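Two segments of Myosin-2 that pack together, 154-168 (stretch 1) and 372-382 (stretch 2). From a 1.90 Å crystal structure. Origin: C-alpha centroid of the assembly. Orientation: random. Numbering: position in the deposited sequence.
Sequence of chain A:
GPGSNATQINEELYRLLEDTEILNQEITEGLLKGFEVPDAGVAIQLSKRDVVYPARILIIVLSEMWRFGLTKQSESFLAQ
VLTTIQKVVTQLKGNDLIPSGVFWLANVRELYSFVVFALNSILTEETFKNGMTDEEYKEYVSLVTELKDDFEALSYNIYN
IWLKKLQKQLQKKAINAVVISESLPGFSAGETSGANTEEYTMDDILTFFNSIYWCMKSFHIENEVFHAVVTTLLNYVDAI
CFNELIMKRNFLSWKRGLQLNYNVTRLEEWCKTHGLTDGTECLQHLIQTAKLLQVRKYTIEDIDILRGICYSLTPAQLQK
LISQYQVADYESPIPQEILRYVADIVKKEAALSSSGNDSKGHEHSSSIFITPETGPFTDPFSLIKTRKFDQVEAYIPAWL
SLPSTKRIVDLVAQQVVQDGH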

ATOM      1  N   LEU A 154      10.565  -8.509   7.006  1.00 29.24           N
ATOM      2  CA  LEU A 154      10.347  -7.078   7.287  1.00 26.95           C
ATOM      3  C   LEU A 154       9.489  -6.407   6.184  1.00 31.40           C
ATOM      4  O   LEU A 154       8.532  -5.673   6.470  1.00 29.27           O
ATOM      5  CB  LEU A 154      11.670  -6.323   7.411  1.00 28.43           C
ATOM      6  CG  LEU A 154      11.580  -4.808   7.698  1.00 28.20           C
ATOM      7  CD1 LEU A 154      10.839  -4.535   9.032  1.00 25.38           C
ATOM      8  CD2 LEU A 154      13.003  -4.190   7.777  1.00 26.95           C
ATOM      9  N   SER A 155       9.860  -6.648   4.937  1.00 27.67           N
ATOM     10  CA  SER A 155       9.133  -6.083   3.793  1.00 26.00           C
ATOM     11  C   SER A 155       7.642  -6.489   3.873  1.00 25.84           C
ATOM     12  O   SER A 155       6.745  -5.641   3.740  1.00 24.30           O
ATOM     13  CB  SER A 155       9.763  -6.575   2.489  1.00 31.79           C
ATOM     14  OG  SER A 155       9.154  -5.981   1.338  1.00 32.60           O
ATOM     15  N   TYR A 156       7.397  -7.774   4.091  1.00 25.39           N
ATOM     16  CA  TYR A 156       6.033  -8.316   4.230  1.00 28.26           C
ATOM     17  C   TYR A 156       5.271  -7.626   5.346  1.00 31.33           C
ATOM     18  O   TYR A 156       4.100  -7.188   5.173  1.00 26.43           O
ATOM     19  CB  TYR A 156       6.109  -9.813   4.503  1.00 29.02           C
ATOM     20  CG  TYR A 156       4.753 -10.502   4.601  1.00 32.63           C
ATOM     21  CD1 TYR A 156       4.133 -11.002   3.456  1.00 31.86           C
ATOM     22  CD2 TYR A 156       4.113 -10.664   5.828  1.00 32.41           C
ATOM     23  CE1 TYR A 156       2.899 -11.644   3.522  1.00 29.52           C
ATOM     24  CE2 TYR A 156       2.842 -11.317   5.910  1.00 31.76           C
ATOM     25  CZ  TYR A 156       2.262 -11.792   4.748  1.00 32.11           C
ATOM     26  OH  TYR A 156       1.052 -12.442   4.783  1.00 30.91           O
ATOM     27  N   ASN A 157       5.925  -7.544   6.500  1.00 27.21           N
ATOM     28  CA  ASN A 157       5.350  -6.942   7.694  1.00 26.22           C
ATOM     29  C   ASN A 157       5.009  -5.501   7.467  1.00 28.26           C
ATOM     30  O   ASN A 157       3.874  -5.092   7.737  1.00 28.26           O
ATOM     31  CB  ASN A 157       6.315  -7.080   8.909  1.00 25.60           C
ATOM     32  CG  ASN A 157       6.394  -8.487   9.383  1.00 32.14           C
ATOM     33  OD1 ASN A 157       5.630  -9.337   8.895  1.00 31.77           O
ATOM     34  ND2 ASN A 157       7.305  -8.775  10.327  1.00 34.84           N
ATOM     35  N   ILE A 158       5.948  -4.706   6.967  1.00 27.38           N
ATOM     36  CA  ILE A 158       5.630  -3.275   6.883  1.00 24.79           C
ATOM     37  C   ILE A 158       4.636  -3.034   5.723  1.00 28.13           C
ATOM     38  O   ILE A 158       3.837  -2.102   5.782  1.00 25.62           O
ATOM     39  CB  ILE A 158       6.892  -2.358   6.734  1.00 27.02           C
ATOM     40  CG1 ILE A 158       7.698  -2.634   5.460  1.00 25.08           C
ATOM     41  CG2 ILE A 158       7.733  -2.426   7.996  1.00 27.49           C
ATOM     42  CD1 ILE A 158       8.511  -1.392   5.054  1.00 22.12           C
ATOM     43  N   TYR A 159       4.639  -3.896   4.720  1.00 22.22           N
ATOM     44  CA  TYR A 159       3.651  -3.744   3.629  1.00 25.70           C
ATOM     45  C   TYR A 159       2.230  -3.948   4.226  1.00 25.54           C
ATOM     46  O   TYR A 159       1.291  -3.164   3.955  1.00 24.75           O
ATOM     47  CB  TYR A 159       3.903  -4.753   2.517  1.00 24.26           C
ATOM     48  CG  TYR A 159       2.858  -4.601   1.406  1.00 24.78           C
ATOM     49  CD1 TYR A 159       3.009  -3.616   0.451  1.00 23.00           C
ATOM     50  CD2 TYR A 159       1.753  -5.437   1.332  1.00 28.33           C
ATOM     51  CE1 TYR A 159       2.058  -3.432  -0.590  1.00 22.88           C
ATOM     52  CE2 TYR A 159       0.765  -5.279   0.304  1.00 24.22           C
ATOM     53  CZ  TYR A 159       0.927  -4.277  -0.629  1.00 25.74           C
ATOM     54  OH  TYR A 159       0.032  -4.126  -1.671  1.00 27.30           O
ATOM     55  N   ASN A 160       2.098  -4.982   5.057  1.00 23.37           N
ATOM     56  CA  ASN A 160       0.783  -5.287   5.651  1.00 29.68           C
ATOM     57  C   ASN A 160       0.356  -4.314   6.719  1.00 31.24           C
ATOM     58  O   ASN A 160      -0.824  -3.994   6.855  1.00 26.15           O
ATOM     59  CB  ASN A 160       0.802  -6.698   6.188  1.00 26.95           C
ATOM     60  CG  ASN A 160       0.440  -7.678   5.130  1.00 33.60           C
ATOM     61  OD1 ASN A 160      -0.732  -7.812   4.800  1.00 30.16           O
ATOM     62  ND2 ASN A 160       1.436  -8.323   4.521  1.00 22.85           N
ATOM     63  N   ILE A 161       1.306  -3.862   7.511  1.00 22.70           N
ATOM     64  CA  ILE A 161       1.005  -2.867   8.541  1.00 25.87           C
ATOM     65  C   ILE A 161       0.489  -1.588   7.870  1.00 29.60           C
ATOM     66  O   ILE A 161      -0.532  -0.994   8.265  1.00 25.92           O
ATOM     67  CB  ILE A 161       2.234  -2.565   9.380  1.00 23.62           C
ATOM     68  CG1 ILE A 161       2.535  -3.746  10.329  1.00 25.91           C
ATOM     69  CG2 ILE A 161       2.058  -1.258  10.192  1.00 24.33           C
ATOM     70  CD1 ILE A 161       3.969  -3.671  10.974  1.00 29.57           C
ATOM     71  N   TRP A 162       1.191  -1.186   6.826  1.00 24.48           N
ATOM     72  CA  TRP A 162       0.852   0.035   6.103  1.00 24.65           C
ATOM     73  C   TRP A 162      -0.487  -0.081   5.387  1.00 28.52           C
ATOM     74  O   TRP A 162      -1.313   0.817   5.460  1.00 25.46           O
ATOM     75  CB  TRP A 162       1.929   0.342   5.088  1.00 23.15           C
ATOM     76  CG  TRP A 162       1.758   1.662   4.344  1.00 20.08           C
ATOM     77  CD1 TRP A 162       1.685   2.930   4.893  1.00 21.75           C
ATOM     78  CD2 TRP A 162       1.666   1.824   2.939  1.00 19.49           C
ATOM     79  NE1 TRP A 162       1.589   3.867   3.886  1.00 21.98           N
ATOM     80  CE2 TRP A 162       1.586   3.210   2.676  1.00 19.63           C
ATOM     81  CE3 TRP A 162       1.656   0.933   1.862  1.00 23.33           C
ATOM     82  CZ2 TRP A 162       1.483   3.722   1.387  1.00 20.92           C
ATOM     83  CZ3 TRP A 162       1.581   1.449   0.567  1.00 24.06           C
ATOM     84  CH2 TRP A 162       1.500   2.824   0.340  1.00 23.27           C
ATOM     85  N   LEU A 163      -0.673  -1.186   4.686  1.00 23.48           N
ATOM     86  CA  LEU A 163      -1.865  -1.357   3.868  1.00 24.08           C
ATOM     87  C   LEU A 163      -3.111  -1.360   4.783  1.00 27.04           C
ATOM     88  O   LEU A 163      -4.145  -0.780   4.437  1.00 27.60           O
ATOM     89  CB  LEU A 163      -1.767  -2.647   3.046  1.00 28.34           C
ATOM     90  CG  LEU A 163      -2.783  -2.811   1.897  1.00 35.83           C
ATOM     91  CD1 LEU A 163      -2.912  -1.530   1.066  1.00 32.90           C
ATOM     92  CD2 LEU A 163      -2.426  -3.989   0.971  1.00 31.99           C
ATOM     93  N   LYS A 164      -2.997  -1.977   5.954  1.00 25.54           N
ATOM     94  CA  LYS A 164      -4.120  -1.971   6.893  1.00 25.89           C
ATOM     95  C   LYS A 164      -4.443  -0.562   7.364  1.00 28.95           C
ATOM     96  O   LYS A 164      -5.613  -0.176   7.468  1.00 26.24           O
ATOM     97  CB  LYS A 164      -3.826  -2.877   8.096  1.00 26.10           C
ATOM     98  CG  LYS A 164      -4.910  -2.731   9.203  1.00 26.70           C
ATOM     99  CD  LYS A 164      -4.683  -3.733  10.383  1.00 31.68           C
ATOM    100  CE  LYS A 164      -4.672  -5.205   9.896  1.00 34.44           C
ATOM    101  NZ  LYS A 164      -6.004  -5.672   9.291  1.00 34.61           N
ATOM    102  N   LYS A 165      -3.420   0.228   7.638  1.00 22.56           N
ATOM    103  CA  LYS A 165      -3.652   1.620   8.027  1.00 25.10           C
ATOM    104  C   LYS A 165      -4.316   2.410   6.907  1.00 24.99           C
ATOM    105  O   LYS A 165      -5.192   3.242   7.176  1.00 26.66           O
ATOM    106  CB  LYS A 165      -2.323   2.312   8.432  1.00 24.62           C
ATOM    107  CG  LYS A 165      -1.808   1.893   9.835  1.00 25.83           C
ATOM    108  CD  LYS A 165      -0.284   2.327   9.958  1.00 26.79           C
ATOM    109  CE  LYS A 165       0.262   1.873  11.333  1.00 29.25           C
ATOM    110  NZ  LYS A 165      -0.370   2.619  12.428  1.00 34.49           N
ATOM    111  N   LEU A 166      -3.904   2.153   5.668  1.00 22.98           N
ATOM    112  CA  LEU A 166      -4.568   2.772   4.519  1.00 24.15           C
ATOM    113  C   LEU A 166      -6.055   2.412   4.467  1.00 28.13           C
ATOM    114  O   LEU A 166      -6.879   3.277   4.228  1.00 25.33           O
ATOM    115  CB  LEU A 166      -3.927   2.337   3.199  1.00 21.34           C
ATOM    116  CG  LEU A 166      -2.481   2.856   3.026  1.00 25.20           C
ATOM    117  CD1 LEU A 166      -2.034   2.360   1.671  1.00 24.39           C
ATOM    118  CD2 LEU A 166      -2.360   4.403   3.048  1.00 24.58           C
ATOM    119  N   GLN A 167      -6.371   1.135   4.648  1.00 23.04           N
ATOM    120  CA  GLN A 167      -7.772   0.716   4.688  1.00 24.05           C
ATOM    121  C   GLN A 167      -8.566   1.457   5.750  1.00 31.90           C
ATOM    122  O   GLN A 167      -9.708   1.879   5.489  1.00 29.60           O
ATOM    123  CB  GLN A 167      -7.878  -0.794   4.934  1.00 24.26           C
ATOM    124  CG  GLN A 167      -7.345  -1.645   3.748  1.00 23.74           C
ATOM    125  CD  GLN A 167      -7.706  -3.119   3.897  1.00 26.66           C
ATOM    126  OE1 GLN A 167      -7.717  -3.644   4.989  1.00 30.17           O
ATOM    127  NE2 GLN A 167      -8.028  -3.770   2.792  1.00 25.42           N
ATOM    128  N   LYS A 168      -8.010   1.591   6.957  1.00 27.23           N
ATOM    129  CA  LYS A 168      -8.746   2.297   8.015  1.00 29.89           C
ATOM    130  C   LYS A 168      -9.006   3.756   7.653  1.00 32.48           C
ATOM    131  O   LYS A 168     -10.047   4.295   7.992  1.00 28.60           O
ATOM    132  CB  LYS A 168      -8.003   2.233   9.352  1.00 31.11           C
ATOM    133  CG  LYS A 168      -7.694   0.819   9.826  1.00 37.76           C
ATOM    134  CD  LYS A 168      -8.956  -0.001  10.061  1.00 38.00           C
ATOM    135  CE  LYS A 168      -8.622  -1.435  10.542  1.00 39.40           C
ATOM    136  NZ  LYS A 168      -7.973  -1.477  11.891  1.00 37.23           N
ATOM    137  N   PRO A 372     -15.246  -7.649   3.322  1.00 31.70           N
ATOM    138  CA  PRO A 372     -14.068  -6.835   2.957  1.00 29.12           C
ATOM    139  C   PRO A 372     -12.786  -7.667   3.094  1.00 34.52           C
ATOM    140  O   PRO A 372     -12.719  -8.512   3.991  1.00 30.27           O
ATOM    141  CB  PRO A 372     -14.095  -5.680   3.967  1.00 28.59           C
ATOM    142  CG  PRO A 372     -15.523  -5.676   4.523  1.00 30.37           C
ATOM    143  CD  PRO A 372     -15.966  -7.109   4.481  1.00 30.76           C
ATOM    144  N   GLU A 373     -11.827  -7.481   2.192  1.00 26.10           N
ATOM    145  CA  GLU A 373     -10.560  -8.251   2.308  1.00 32.52           C
ATOM    146  C   GLU A 373      -9.658  -7.496   3.247  1.00 29.73           C
ATOM    147  O   GLU A 373      -9.271  -6.361   2.936  1.00 32.19           O
ATOM    148  CB  GLU A 373      -9.858  -8.405   0.961  1.00 37.87           C
ATOM    149  CG  GLU A 373     -10.527  -9.335  -0.031  1.00 54.06           C
ATOM    150  CD  GLU A 373     -10.740 -10.741   0.504  1.00 72.21           C
ATOM    151  OE1 GLU A 373     -11.727 -11.384   0.075  1.00 78.94           O
ATOM    152  OE2 GLU A 373      -9.929 -11.205   1.342  1.00 71.56           O
ATOM    153  N   THR A 374      -9.290  -8.115   4.365  1.00 32.19           N
ATOM    154  CA  THR A 374      -8.490  -7.389   5.333  1.00 31.47           C
ATOM    155  C   THR A 374      -7.102  -8.002   5.480  1.00 33.10           C
ATOM    156  O   THR A 374      -6.316  -7.559   6.304  1.00 36.13           O
ATOM    157  CB  THR A 374      -9.201  -7.340   6.704  1.00 32.93           C
ATOM    158  OG1 THR A 374      -9.463  -8.671   7.144  1.00 36.85           O
ATOM    159  CG2 THR A 374     -10.518  -6.560   6.548  1.00 34.81           C
ATOM    160  N   GLY A 375      -6.836  -9.050   4.717  1.00 29.46           N
ATOM    161  CA  GLY A 375      -5.483  -9.586   4.636  1.00 30.76           C
ATOM    162  C   GLY A 375      -5.235 -10.649   5.695  1.00 36.24           C
ATOM    163  O   GLY A 375      -6.178 -11.125   6.320  1.00 35.40           O
ATOM    164  N   PRO A 376      -3.967 -11.003   5.930  1.00 32.52           N
ATOM    165  CA  PRO A 376      -2.791 -10.334   5.353  1.00 26.60           C
ATOM    166  C   PRO A 376      -2.630 -10.545   3.864  1.00 33.97           C
ATOM    167  O   PRO A 376      -3.153 -11.529   3.300  1.00 29.97           O
ATOM    168  CB  PRO A 376      -1.607 -10.987   6.116  1.00 27.86           C
ATOM    169  CG  PRO A 376      -2.057 -12.321   6.444  1.00 37.36           C
ATOM    170  CD  PRO A 376      -3.579 -12.156   6.769  1.00 34.42           C
ATOM    171  N   PHE A 377      -1.908  -9.624   3.237  1.00 28.93           N
ATOM    172  CA  PHE A 377      -1.756  -9.624   1.799  1.00 26.53           C
ATOM    173  C   PHE A 377      -0.377 -10.063   1.352  1.00 30.45           C
ATOM    174  O   PHE A 377       0.602  -9.769   2.037  1.00 30.06           O
ATOM    175  CB  PHE A 377      -1.998  -8.224   1.272  1.00 27.12           C
ATOM    176  CG  PHE A 377      -3.349  -7.685   1.658  1.00 30.05           C
ATOM    177  CD1 PHE A 377      -4.463  -8.060   0.954  1.00 31.81           C
ATOM    178  CD2 PHE A 377      -3.474  -6.826   2.730  1.00 30.68           C
ATOM    179  CE1 PHE A 377      -5.752  -7.560   1.330  1.00 31.08           C
ATOM    180  CE2 PHE A 377      -4.752  -6.307   3.084  1.00 31.20           C
ATOM    181  CZ  PHE A 377      -5.853  -6.696   2.380  1.00 30.74           C
ATOM    182  N   THR A 378      -0.327 -10.711   0.190  1.00 29.01           N
ATOM    183  CA  THR A 378       0.930 -11.013  -0.472  1.00 30.33           C
ATOM    184  C   THR A 378       1.752  -9.725  -0.650  1.00 32.73           C
ATOM    185  O   THR A 378       1.232  -8.712  -1.080  1.00 30.44           O
ATOM    186  CB  THR A 378       0.683 -11.694  -1.834  1.00 36.63           C
ATOM    187  OG1 THR A 378      -0.057 -12.900  -1.618  1.00 36.67           O
ATOM    188  CG2 THR A 378       2.058 -12.083  -2.538  1.00 33.36           C
ATOM    189  N   ASP A 379       3.055  -9.779  -0.356  1.00 31.66           N
ATOM    190  CA  ASP A 379       3.873  -8.600  -0.530  1.00 31.66           C
ATOM    191  C   ASP A 379       4.182  -8.493  -2.035  1.00 30.28           C
ATOM    192  O   ASP A 379       4.926  -9.340  -2.564  1.00 32.14           O
ATOM    193  CB  ASP A 379       5.183  -8.738   0.313  1.00 35.87           C
ATOM    194  CG  ASP A 379       6.193  -7.618   0.046  1.00 36.24           C
ATOM    195  OD1 ASP A 379       5.891  -6.620  -0.680  1.00 33.97           O
ATOM    196  OD2 ASP A 379       7.298  -7.725   0.623  1.00 37.53           O
ATOM    197  N   PRO A 380       3.711  -7.438  -2.708  1.00 29.87           N
ATOM    198  CA  PRO A 380       3.869  -7.455  -4.181  1.00 25.05           C
ATOM    199  C   PRO A 380       5.359  -7.297  -4.561  1.00 27.11           C
ATOM    200  O   PRO A 380       5.736  -7.694  -5.645  1.00 31.55           O
ATOM    201  CB  PRO A 380       3.049  -6.255  -4.652  1.00 26.82           C
ATOM    202  CG  PRO A 380       3.073  -5.303  -3.461  1.00 30.92           C
ATOM    203  CD  PRO A 380       3.031  -6.209  -2.241  1.00 33.55           C
ATOM    204  N   PHE A 381       6.160  -6.719  -3.670  1.00 26.87           N
ATOM    205  CA  PHE A 381       7.644  -6.682  -3.892  1.00 27.23           C
ATOM    206  C   PHE A 381       8.238  -8.068  -4.044  1.00 33.36           C
ATOM    207  O   PHE A 381       9.255  -8.266  -4.738  1.00 37.03           O
ATOM    208  CB  PHE A 381       8.347  -5.989  -2.725  1.00 28.88           C
ATOM    209  CG  PHE A 381       8.179  -4.499  -2.734  1.00 36.82           C
ATOM    210  CD1 PHE A 381       8.894  -3.714  -3.632  1.00 33.19           C
ATOM    211  CD2 PHE A 381       7.276  -3.880  -1.877  1.00 38.22           C
ATOM    212  CE1 PHE A 381       8.752  -2.324  -3.653  1.00 37.37           C
ATOM    213  CE2 PHE A 381       7.108  -2.487  -1.907  1.00 46.19           C
ATOM    214  CZ  PHE A 381       7.854  -1.710  -2.786  1.00 43.16           C
ATOM    215  N   SER A 382       7.657  -9.039  -3.338  1.00 29.36           N
ATOM    216  CA  SER A 382       8.269 -10.366  -3.268  1.00 35.29           C
ATOM    217  C   SER A 382       8.087 -11.099  -4.614  1.00 38.05           C
ATOM    218  O   SER A 382       8.688 -12.168  -4.845  1.00 36.20           O
ATOM    219  CB  SER A 382       7.664 -11.188  -2.125  1.00 33.31           C
ATOM    220  OG  SER A 382       6.376 -11.676  -2.506  1.00 31.70           O
TER
HETATM  221  O   HOH W   1      -3.991  -7.916   7.769  1.00 32.67           O
HETATM  222  O   HOH W   2      -5.866  -4.987   6.508  1.00 35.90           O

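Residues 154-168 form a continuous helix, its backbone N-H groups bonded to carbonyls four residues earlier, as in Asn 160 N to Tyr 156 O at 3.0 Å. Residues 372-379 are loop, leading into a 3-10 segment at Pro 380. The two stretches run antiparallel: the nearest CA pairs are Tyr 156 CA with Asp 379 CA (5.2 Å), Asn 160 CA with Pro 376 CA (6.2 Å) and Lys 164 CA with Thr 374 CA (7.1 Å), so the separation widens toward Lys 164. With the loop's backbone polar groups largely unpaired within the stretch, helix side chains bond to several of them.

Asn 160 is the clearest case. Its OD1 accepts from Phe 377 N at 2.7 Å (174° at the hydrogen), and its ND2 donates to Phe 377 O at 3.0 Å (165°). One amide thus satisfies both backbone polar groups of Phe 377, and ND2 also reaches Tyr 156 O in its own helix at 3.0 Å. Further along, Gln 167 NE2 donates to Glu 373 O at 2.9 Å (164°). Two waters extend this polar end: one links Lys 164 NZ, Gln 167 OE1 and Thr 374 O, while the other bonds Thr 374 O and, weakly, Lys 164 NZ.

At the other end, Ser 155 OG donates to Asp 379 OD2 at 2.6 Å. Asp 379 OD1 accepts from Phe 381 N at 3.0 Å, so the carboxylate ties the helix to the 3-10 turn.

Apolar contacts fill the space between. Pro 380 CD lies 3.4 Å from the centroid of the Tyr 159 ring, only 16° off its normal, a CH-pi contact over the face. Phe 377 CB meets the edge of that ring at Tyr 159 CE2 (4.2 Å), and Phe 377 CD2 packs against Leu 163 CD2 at 3.5 Å.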